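Local coordinates for uncharacterized protein (Staphylococcus aureus subsp. aureus Mu50, PDB 4EBG) that is of unknown function but is a secreted member of the DUF4467 family, whose domain has a cystatin-like fold, at the interface of chains A and B. Numbering follows the deposited sequence. Chains: chain A/B, Uncharacterized protein.

Contact 1: the interface of chains A and B. Residues chain A 19, 22-23; chain B 16-17, 19-20.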
ATOM      1  N   ILE A  19      -1.826   4.909   2.082  1.00 15.12           N
ATOM      2  CA  ILE A  19      -2.755   4.002   1.443  0.60 14.08           C
ATOM      3  C   ILE A  19      -2.312   2.559   1.680  1.00 13.75           C
ATOM      4  O   ILE A  19      -3.134   1.694   1.980  1.00 15.48           O
ATOM      5  CB  ILE A  19      -2.898   4.373  -0.064  0.60 14.74           C
ATOM      6  CG1 ILE A  19      -3.453   5.793  -0.220  0.60 16.96           C
ATOM      7  CG2 ILE A  19      -3.832   3.392  -0.760  0.60 14.88           C
ATOM      8  CD1 ILE A  19      -3.336   6.347  -1.656  0.60 16.86           C
ATOM      9  N   LYS A  22      -3.373   0.809   4.849  1.00 13.33           N
ATOM     10  CA  LYS A  22      -4.757   0.352   4.937  0.50 14.59           C
ATOM     11  C   LYS A  22      -4.887  -1.119   4.618  1.00 14.37           C
ATOM     12  O   LYS A  22      -5.756  -1.786   5.166  1.00 17.09           O
ATOM     13  CB  LYS A  22      -5.666   1.155   4.014  0.50 16.20           C
ATOM     14  CG  LYS A  22      -5.697   2.652   4.325  0.50 18.68           C
ATOM     15  CD  LYS A  22      -6.292   3.450   3.180  0.50 22.23           C
ATOM     16  CE  LYS A  22      -6.533   4.910   3.566  0.50 24.31           C
ATOM     17  NZ  LYS A  22      -6.743   5.793   2.392  0.50 30.28           N
ATOM     18  N   VAL A  23      -3.994  -1.634   3.764  1.00 13.88           N
ATOM     19  CA  VAL A  23      -4.088  -3.029   3.386  1.00 14.27           C
ATOM     20  C   VAL A  23      -3.026  -3.863   4.057  1.00 14.70           C
ATOM     21  O   VAL A  23      -3.187  -5.070   4.097  1.00 17.63           O
ATOM     22  CB  VAL A  23      -4.142  -3.293   1.850  1.00 17.41           C
ATOM     23  CG1 VAL A  23      -5.343  -2.642   1.277  1.00 19.36           C
ATOM     24  CG2 VAL A  23      -2.897  -2.776   1.163  1.00 19.77           C
TER
HETATM   25  N   MSE B  16      -6.163   0.230  -4.128  1.00 11.88           N
HETATM   26  CA  MSE B  16      -5.244   0.343  -2.995  0.80 11.94           C
HETATM   27  C   MSE B  16      -4.071  -0.610  -3.094  1.00 11.12           C
HETATM   28  O   MSE B  16      -2.959  -0.258  -2.808  1.00 13.33           O
HETATM   29  CB  MSE B  16      -6.003   0.111  -1.688  0.80 13.44           C
HETATM   30  CG  MSE B  16      -7.004   1.234  -1.378  0.80 12.80           C
HETATM   31 SE   MSE B  16      -7.756   1.088   0.375  0.60 12.25          SE
HETATM   32  CE  MSE B  16      -8.611  -0.534   0.051  0.80 15.94           C
ATOM     33  N   ASN B  17      -4.332  -1.840  -3.558  1.00 11.69           N
ATOM     34  CA  ASN B  17      -3.228  -2.808  -3.659  1.00 10.55           C
ATOM     35  C   ASN B  17      -2.223  -2.347  -4.709  1.00 13.39           C
ATOM     36  O   ASN B  17      -1.043  -2.589  -4.538  1.00 13.14           O
ATOM     37  CB  ASN B  17      -3.711  -4.219  -4.025  1.00 11.53           C
ATOM     38  CG  ASN B  17      -4.352  -4.959  -2.881  1.00 11.81           C
ATOM     39  OD1 ASN B  17      -4.724  -4.398  -1.847  1.00 12.85           O
ATOM     40  ND2 ASN B  17      -4.474  -6.277  -3.070  1.00 13.62           N
ATOM     41  N   ILE B  19      -1.347   0.727  -5.430  1.00 13.31           N
ATOM     42  CA  ILE B  19      -0.504   1.762  -4.827  0.70 13.54           C
ATOM     43  C   ILE B  19       0.441   1.070  -3.815  1.00 12.82           C
ATOM     44  O   ILE B  19       1.659   1.349  -3.776  1.00 15.27           O
ATOM     45  CB  ILE B  19      -1.386   2.878  -4.184  0.70 14.44           C
ATOM     46  CG1 ILE B  19      -2.204   3.603  -5.254  0.70 15.17           C
ATOM     47  CG2 ILE B  19      -0.518   3.890  -3.460  0.70 13.16           C
ATOM     48  CD1 ILE B  19      -3.258   4.532  -4.717  0.70 18.60           C
ATOM     49  N   ALA B  20      -0.125   0.198  -2.981  1.00 12.70           N
ATOM     50  CA  ALA B  20       0.687  -0.520  -2.016  1.00 13.20           C
ATOM     51  C   ALA B  20       1.841  -1.265  -2.656  1.00 12.73           C
ATOM     52  O   ALA B  20       2.930  -1.318  -2.092  1.00 14.08           O
ATOM     53  CB  ALA B  20      -0.217  -1.446  -1.144  1.00 14.03           C
TER
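The last turns of helix 3-23 of chain A lie across the same helix of chain B, and A:Ile19, A:Lys22 and A:Val23 meet B:Met16, B:Asn17, B:Ile19 and B:Ala20. The contact is mainly apolar, made by methyl and methylene groups of the two helices. At one end the isoleucines approach each other through their outer methyls, A:Ile19 CD1 standing 3.6 Å from B:Ile19 CD1. The two side chains cross obliquely and share nearly the same shape, each with CG1 beside its backbone N and an extended second torsion (167° in A:Ile19, 170° in B:Ile19) that carries the delta-methyl away from its own helix. The other branch of A:Ile19 has a different neighbour: its CG2 methyl rests on the start of the B:Met16 chain, 3.9 Å from CG.

B:Met16, a selenomethionine, extends across to chain A. It runs out straight as far as the selenium and then bends at its third torsion (-64°). The selenium comes against the aliphatic stem of A:Lys22, with SE 3.9 Å from CD, while the terminal methyl CE turns towards A:Val23 CG1 at 4.1 Å. The lysine stem passes the selenomethionine at about a right angle, and it is CD and CB, not the terminal amino group NZ, that lie near the selenium. The two methyls of A:Val23 face overlapping sets of neighbours. CG2 lies 3.8 Å from B:Ala20 CB and also near B:Asn17, whose amide oxygen OD1 is 3.6 Å from CG1, a van der Waals approach of a methyl to a polar atom. The small side chain of B:Ala20 probably lets the valine approach the helix of chain B.

In the fold, the patch lies on the C-terminal part of the long N-terminal helix, where it projects from each subunit towards its partner; the two-fold symmetry repeats it with the chains exchanged.

Contact 2: the interface of chains A and B. Residues chain A 20, 24, 27, 53-54; chain B 20, 23-24, 27, 54.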
ATOM      1  N   ALA A  20      -1.032   2.266   1.506  1.00 14.09           N
ATOM      2  CA  ALA A  20      -0.503   0.943   1.708  1.00 14.23           C
ATOM      3  C   ALA A  20      -0.841   0.410   3.089  1.00 13.46           C
ATOM      4  O   ALA A  20      -1.167  -0.779   3.218  1.00 14.94           O
ATOM      5  CB  ALA A  20       1.013   0.893   1.435  1.00 16.08           C
ATOM      6  N   GLN A  24      -1.923  -3.258   4.521  1.00 14.55           N
ATOM      7  CA  GLN A  24      -0.854  -3.957   5.142  0.50 15.27           C
ATOM      8  C   GLN A  24      -0.381  -3.067   6.300  1.00 15.60           C
ATOM      9  O   GLN A  24       0.475  -2.184   6.136  1.00 16.23           O
ATOM     10  CB  GLN A  24       0.189  -4.202   4.057  0.50 17.37           C
ATOM     11  CG  GLN A  24       1.083  -5.306   4.345  0.50 18.67           C
ATOM     12  CD  GLN A  24       1.890  -5.034   5.564  0.50 17.65           C
ATOM     13  OE1 GLN A  24       1.391  -5.131   6.690  0.50 16.80           O
ATOM     14  NE2 GLN A  24       3.133  -4.635   5.366  0.50 18.65           N
ATOM     15  N   ILE A  27       3.034  -1.271   7.520  1.00 18.50           N
ATOM     16  CA  ILE A  27       3.685  -0.169   6.799  0.50 17.99           C
ATOM     17  C   ILE A  27       3.628   1.097   7.637  1.00 18.31           C
ATOM     18  O   ILE A  27       2.551   1.517   8.101  1.00 19.01           O
ATOM     19  CB  ILE A  27       3.019   0.100   5.427  0.50 17.10           C
ATOM     20  CG1 ILE A  27       3.247  -1.065   4.461  0.50 17.85           C
ATOM     21  CG2 ILE A  27       3.541   1.417   4.813  0.50 18.62           C
ATOM     22  CD1 ILE A  27       4.698  -1.536   4.391  0.50 18.64           C
ATOM     23  N   LEU A  53      10.549   1.455   6.463  1.00 15.87           N
ATOM     24  CA  LEU A  53       9.278   1.143   5.790  1.00 16.19           C
ATOM     25  C   LEU A  53       8.279   0.458   6.715  1.00 14.47           C
ATOM     26  O   LEU A  53       7.074   0.656   6.589  1.00 16.95           O
ATOM     27  CB  LEU A  53       9.527   0.311   4.541  1.00 17.49           C
ATOM     28  CG  LEU A  53       8.348  -0.175   3.680  1.00 17.74           C
ATOM     29  CD1 LEU A  53       7.554   1.013   3.171  1.00 20.91           C
ATOM     30  CD2 LEU A  53       8.808  -1.069   2.562  1.00 20.78           C
ATOM     31  N   TYR A  54       8.781  -0.378   7.603  1.00 15.52           N
ATOM     32  CA  TYR A  54       7.928  -1.219   8.439  1.00 16.56           C
ATOM     33  C   TYR A  54       8.051  -0.833   9.888  1.00 18.62           C
ATOM     34  O   TYR A  54       9.143  -0.661  10.384  1.00 20.15           O
ATOM     35  CB  TYR A  54       8.228  -2.699   8.229  1.00 18.42           C
ATOM     36  CG  TYR A  54       8.051  -3.216   6.832  1.00 22.05           C
ATOM     37  CD1 TYR A  54       6.791  -3.406   6.281  1.00 26.09           C
ATOM     38  CD2 TYR A  54       9.145  -3.448   6.023  1.00 22.74           C
ATOM     39  CE1 TYR A  54       6.641  -3.877   4.980  1.00 29.65           C
ATOM     40  CE2 TYR A  54       9.010  -3.904   4.746  1.00 24.60           C
ATOM     41  CZ  TYR A  54       7.762  -4.113   4.220  1.00 29.18           C
ATOM     42  OH  TYR A  54       7.704  -4.545   2.926  1.00 32.37           O
TER
ATOM     43  N   ALA B  20      -0.125   0.198  -2.981  1.00 12.70           N
ATOM     44  CA  ALA B  20       0.687  -0.520  -2.016  1.00 13.20           C
ATOM     45  C   ALA B  20       1.841  -1.265  -2.656  1.00 12.73           C
ATOM     46  O   ALA B  20       2.930  -1.318  -2.092  1.00 14.08           O
ATOM     47  CB  ALA B  20      -0.217  -1.446  -1.144  1.00 14.03           C
ATOM     48  N   VAL B  23       5.314   0.268  -3.019  1.00 14.06           N
ATOM     49  CA  VAL B  23       6.228   0.293  -1.898  1.00 15.91           C
ATOM     50  C   VAL B  23       6.496  -1.075  -1.283  1.00 14.86           C
ATOM     51  O   VAL B  23       7.491  -1.267  -0.611  1.00 17.59           O
ATOM     52  CB  VAL B  23       5.834   1.347  -0.835  1.00 18.54           C
ATOM     53  CG1 VAL B  23       5.700   2.757  -1.475  1.00 21.60           C
ATOM     54  CG2 VAL B  23       4.562   0.930  -0.151  1.00 19.37           C
ATOM     55  N   GLN B  24       5.625  -2.058  -1.573  1.00 14.89           N
ATOM     56  CA  GLN B  24       5.836  -3.431  -1.100  0.50 14.41           C
ATOM     57  C   GLN B  24       5.377  -4.330  -2.227  1.00 14.52           C
ATOM     58  O   GLN B  24       4.227  -4.683  -2.383  1.00 15.60           O
ATOM     59  CB  GLN B  24       5.140  -3.754   0.241  0.50 15.45           C
ATOM     60  CG  GLN B  24       5.228  -5.231   0.690  0.50 15.23           C
ATOM     61  CD  GLN B  24       4.622  -5.458   2.082  0.50 15.55           C
ATOM     62  OE1 GLN B  24       3.927  -4.586   2.613  0.50 19.99           O
ATOM     63  NE2 GLN B  24       4.883  -6.616   2.664  0.50 21.32           N
ATOM     64  N   ILE B  27       2.724  -7.499  -2.924  1.00 14.47           N
ATOM     65  CA  ILE B  27       1.269  -7.333  -2.927  1.00 13.62           C
ATOM     66  C   ILE B  27       0.672  -7.622  -4.299  1.00 13.61           C
ATOM     67  O   ILE B  27       1.136  -7.133  -5.307  1.00 15.32           O
ATOM     68  CB  ILE B  27       0.857  -5.917  -2.388  1.00 13.75           C
ATOM     69  CG1 ILE B  27       1.195  -5.832  -0.898  1.00 17.77           C
ATOM     70  CG2 ILE B  27      -0.620  -5.611  -2.606  1.00 14.68           C
ATOM     71  CD1 ILE B  27       0.988  -4.474  -0.267  1.00 22.71           C
ATOM     72  N   TYR B  54      -1.040 -11.378  -0.991  1.00 11.92           N
ATOM     73  CA  TYR B  54       0.340 -11.498  -1.437  1.00 13.27           C
ATOM     74  C   TYR B  54       0.487 -12.485  -2.563  1.00 12.38           C
ATOM     75  O   TYR B  54      -0.055 -13.581  -2.521  1.00 13.75           O
ATOM     76  CB  TYR B  54       1.209 -11.867  -0.266  1.00 14.63           C
ATOM     77  CG  TYR B  54       1.167 -10.897   0.873  1.00 15.94           C
ATOM     78  CD1 TYR B  54       1.856  -9.691   0.800  1.00 20.28           C
ATOM     79  CD2 TYR B  54       0.439 -11.177   2.026  1.00 19.66           C
ATOM     80  CE1 TYR B  54       1.836  -8.810   1.868  1.00 23.47           C
ATOM     81  CE2 TYR B  54       0.407 -10.305   3.089  1.00 19.81           C
ATOM     82  CZ  TYR B  54       1.094  -9.115   2.992  1.00 21.44           C
ATOM     83  OH  TYR B  54       1.041  -8.249   4.059  1.00 29.39           O
TER
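A:Gln24 and B:Gln24 provide the polar link, their side-chain amides meeting near the two-fold axis. NE2 of A:Gln24 donates to OE1 of B:Gln24 over 2.9 Å, nearly straight at 171°. The nitrogen sits in the carbonyl plane of B:Gln24, on a lone pair, although the two amide planes stand 83° apart. The two side chains differ in shape, which probably accommodates this asymmetric bond: that of A:Gln24 is bent at its second torsion (-63°), whereas that of B:Gln24 stays extended, breaking exact symmetry locally.

The tyrosines flank this pair. B:Gln24 CD lies in the ring plane of A:Tyr54, at its edge, 3.3 Å from the phenol OH, with ring and amide turned steeply against each other. A:Leu53 CG covers one face of that ring within its own chain, which probably helps hold the ring in place. On the other side, B:Tyr54 CZ lies 4.0 Å from CG of the bent A:Gln24 stem.

Apolar contacts join the alanines and a valine. A:Ala20 CB meets B:Ala20 CB at 3.7 Å and B:Val23 CG2 at 3.9 Å. Separately, two methyls make van der Waals approaches to polar oxygens: A:Leu53 CD2 to the backbone O of B:Val23, and A:Ile27 CD1 to B:Gln24 OE1.

The site combines the end of helix 3-23, the segment that follows it and the loop after strand 46-51, all at the centre of the dimeric assembly.

Contacts 1 and 2 are neighbouring parts of one two-fold interface, with their C-alpha centres about 7 Å apart. Helix 3-23 of both chains contributes to each, and B:Ala20 belongs to both. Contact 1 is confined to the helices, whereas contact 2 continues past their ends to loop residues, adding amide and tyrosine groups to the apolar crossing. Together they form adjoining parts of the association between the C-terminal ends of the two helices and leave the sheets of the two subunits well apart. The deposited assembly is a dimer, but the structure alone does not show whether the protein pairs this way in solution.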